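Local coordinates for predicted protein (Phaeodactylum tricornutum CCAP 1055/1, PDB 5Z5M), which probably catalyses the last two steps from 5-hydroxyisourate to (S)-allantoin, hydrolysis and stereoselective decarboxylation, in one fused chain, at residues A[24-29]-A[164-169]. Residues are numbered along the deposited sequence; the frame is centred on the assembly and turned at random.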
loop_
_atom_site.group_PDB
_atom_site.type_symbol
_atom_site.label_atom_id
_atom_site.label_comp_id
_atom_site.label_asym_id
_atom_site.label_seq_id
_atom_site.Cartn_x
_atom_site.Cartn_y
_atom_site.Cartn_z
ATOM N N GLY A 24 41.255 11.507 -5.342
ATOM C CA GLY A 24 40.666 11.031 -6.584
ATOM C C GLY A 24 39.219 10.585 -6.451
ATOM O O GLY A 24 38.617 10.108 -7.416
ATOM N N ILE A 25 38.663 10.739 -5.253
ATOM C CA ILE A 25 37.258 10.415 -4.998
ATOM C C ILE A 25 36.351 11.130 -5.999
ATOM O O ILE A 25 35.472 10.517 -6.608
ATOM C CB ILE A 25 36.848 10.800 -3.565
ATOM C CG1 ILE A 25 37.586 9.932 -2.535
ATOM C CG2 ILE A 25 35.346 10.672 -3.390
ATOM C CD1 ILE A 25 37.640 8.446 -2.883
ATOM N N TYR A 26 36.575 12.430 -6.161
ATOM C CA TYR A 26 35.974 13.183 -7.251
ATOM C C TYR A 26 37.040 13.396 -8.322
ATOM O O TYR A 26 38.170 13.797 -8.024
ATOM C CB TYR A 26 35.395 14.514 -6.758
ATOM C CG TYR A 26 34.175 14.361 -5.865
ATOM C CD1 TYR A 26 34.309 14.223 -4.485
ATOM C CD2 TYR A 26 32.892 14.359 -6.402
ATOM C CE1 TYR A 26 33.196 14.087 -3.670
ATOM C CE2 TYR A 26 31.775 14.221 -5.593
ATOM C CZ TYR A 26 31.934 14.082 -4.229
ATOM O OH TYR A 26 30.822 13.940 -3.425
ATOM N N GLU A 27 36.669 13.104 -9.562
ATOM C CA GLU A 27 37.599 13.060 -10.685
ATOM C C GLU A 27 38.315 14.381 -10.927
ATOM O O GLU A 27 37.676 15.415 -11.133
ATOM C CB GLU A 27 36.859 12.647 -11.961
ATOM C CG GLU A 27 37.752 12.099 -13.055
ATOM C CD GLU A 27 38.121 10.645 -12.827
ATOM O OE1 GLU A 27 37.630 10.049 -11.845
ATOM O OE2 GLU A 27 38.901 10.097 -13.634
ATOM N N HIS A 28 39.646 14.327 -10.908
ATOM C CA HIS A 28 40.494 15.492 -11.158
ATOM C C HIS A 28 40.086 16.664 -10.284
ATOM O O HIS A 28 40.104 17.812 -10.725
ATOM C CB HIS A 28 40.438 15.898 -12.632
ATOM C CG HIS A 28 40.829 14.803 -13.576
ATOM N ND1 HIS A 28 41.296 13.582 -13.149
ATOM C CD2 HIS A 28 40.814 14.750 -14.931
ATOM C CE1 HIS A 28 41.556 12.819 -14.198
ATOM N NE2 HIS A 28 41.272 13.505 -15.289
ATOM N N SER A 29 39.706 16.362 -9.046
ATOM C CA SER A 29 39.204 17.377 -8.135
ATOM C C SER A 29 39.839 17.235 -6.762
ATOM O O SER A 29 39.147 17.032 -5.764
ATOM C CB SER A 29 37.681 17.287 -8.029
ATOM O OG SER A 29 37.079 17.450 -9.300
ATOM N N LYS A 164 27.186 9.712 -6.367
ATOM C CA LYS A 164 26.984 8.278 -6.230
ATOM C C LYS A 164 28.272 7.541 -6.574
ATOM O O LYS A 164 28.591 6.528 -5.969
ATOM C CB LYS A 164 25.839 7.801 -7.125
ATOM C CG LYS A 164 24.458 8.178 -6.624
ATOM C CD LYS A 164 23.432 8.127 -7.751
ATOM C CE LYS A 164 23.196 6.706 -8.229
ATOM N NZ LYS A 164 22.075 6.625 -9.210
ATOM N N ILE A 165 29.001 8.056 -7.558
ATOM C CA ILE A 165 30.275 7.470 -7.956
ATOM C C ILE A 165 31.326 7.690 -6.868
ATOM O O ILE A 165 32.131 6.804 -6.580
ATOM C CB ILE A 165 30.749 8.056 -9.303
ATOM C CG1 ILE A 165 29.855 7.531 -10.426
ATOM C CG2 ILE A 165 32.201 7.696 -9.573
ATOM C CD1 ILE A 165 29.970 8.292 -11.717
ATOM N N ALA A 166 31.286 8.858 -6.238
ATOM C CA ALA A 166 32.193 9.168 -5.144
ATOM C C ALA A 166 31.988 8.182 -3.997
ATOM O O ALA A 166 32.949 7.689 -3.410
ATOM C CB ALA A 166 31.982 10.594 -4.667
ATOM N N TRP A 167 30.724 7.896 -3.704
ATOM C CA TRP A 167 30.356 6.951 -2.656
ATOM C C TRP A 167 30.890 5.556 -2.979
ATOM O O TRP A 167 31.423 4.877 -2.102
ATOM C CB TRP A 167 28.835 6.932 -2.491
ATOM C CG TRP A 167 28.306 5.950 -1.488
ATOM C CD1 TRP A 167 27.454 4.918 -1.733
ATOM C CD2 TRP A 167 28.575 5.925 -0.079
ATOM N NE1 TRP A 167 27.176 4.239 -0.568
ATOM C CE2 TRP A 167 27.848 4.844 0.466
ATOM C CE3 TRP A 167 29.355 6.709 0.775
ATOM C CZ2 TRP A 167 27.887 4.523 1.818
ATOM C CZ3 TRP A 167 29.383 6.394 2.128
ATOM C CH2 TRP A 167 28.656 5.310 2.632
ATOM N N MET A 168 30.768 5.146 -4.244
ATOM C CA MET A 168 31.276 3.844 -4.674
ATOM C C MET A 168 32.790 3.750 -4.519
ATOM O O MET A 168 33.317 2.708 -4.142
ATOM C CB MET A 168 30.884 3.560 -6.129
ATOM C CG MET A 168 29.399 3.360 -6.332
ATOM S SD MET A 168 28.988 3.089 -8.067
ATOM C CE MET A 168 27.199 3.063 -7.979
ATOM N N ARG A 169 33.490 4.840 -4.806
ATOM C CA ARG A 169 34.944 4.833 -4.698
ATOM C C ARG A 169 35.405 4.806 -3.243
ATOM O O ARG A 169 36.374 4.123 -2.906
ATOM C CB ARG A 169 35.534 6.040 -5.417
ATOM C CG ARG A 169 35.445 5.941 -6.927
ATOM C CD ARG A 169 35.838 7.256 -7.573
ATOM N NE ARG A 169 35.853 7.160 -9.028
ATOM C CZ ARG A 169 35.922 8.207 -9.840
ATOM N NH1 ARG A 169 35.979 9.436 -9.341
ATOM N NH2 ARG A 169 35.931 8.025 -11.152
HETATM O O HOH W 1 34.315 11.971 -10.224
#
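NH1 of R169 is gripped from more than one side. It donates to the backbone O of I25 at 3.0 Å, with an N-H...O angle of 155°. The oxygen lies near the guanidinium plane, but NH1 stands well above the plane of the I25 carbonyl. A water takes a weak bond from NH1 and a firmer one, 2.7 Å, from the backbone N of E27. NH2 of R169 forms a salt bridge with OE1 of E27, also at 2.7 Å. The hydrogen bond within it is weak, with an N-H...O angle of 122°. The side chains cross at about a right angle, and the carboxylate and guanidinium planes are 40° apart. The R169 chain is extended from CG to NE. CG2 of I165 covers one guanidinium face.

The contact lies in the all-helical OHCU decarboxylase part. It joins the loop between helices 15-22 and 30-38 to helix 151-173. An alanine at R169 would probably leave the E27 carboxylate without this salt-bridge partner and the I25 carbonyl without this donor.

The apolar half centres on A166. Its CB sits over one face of the Y26 ring, 3.8 Å from the centroid, as a CH-pi contact displaced toward CZ. With CG2 anti to the backbone N, I25 brings this methyl to 3.6 Å from CB of A166. The Y26 hydroxyl shares a hydrogen bond with ND1 of H163, on the same helix.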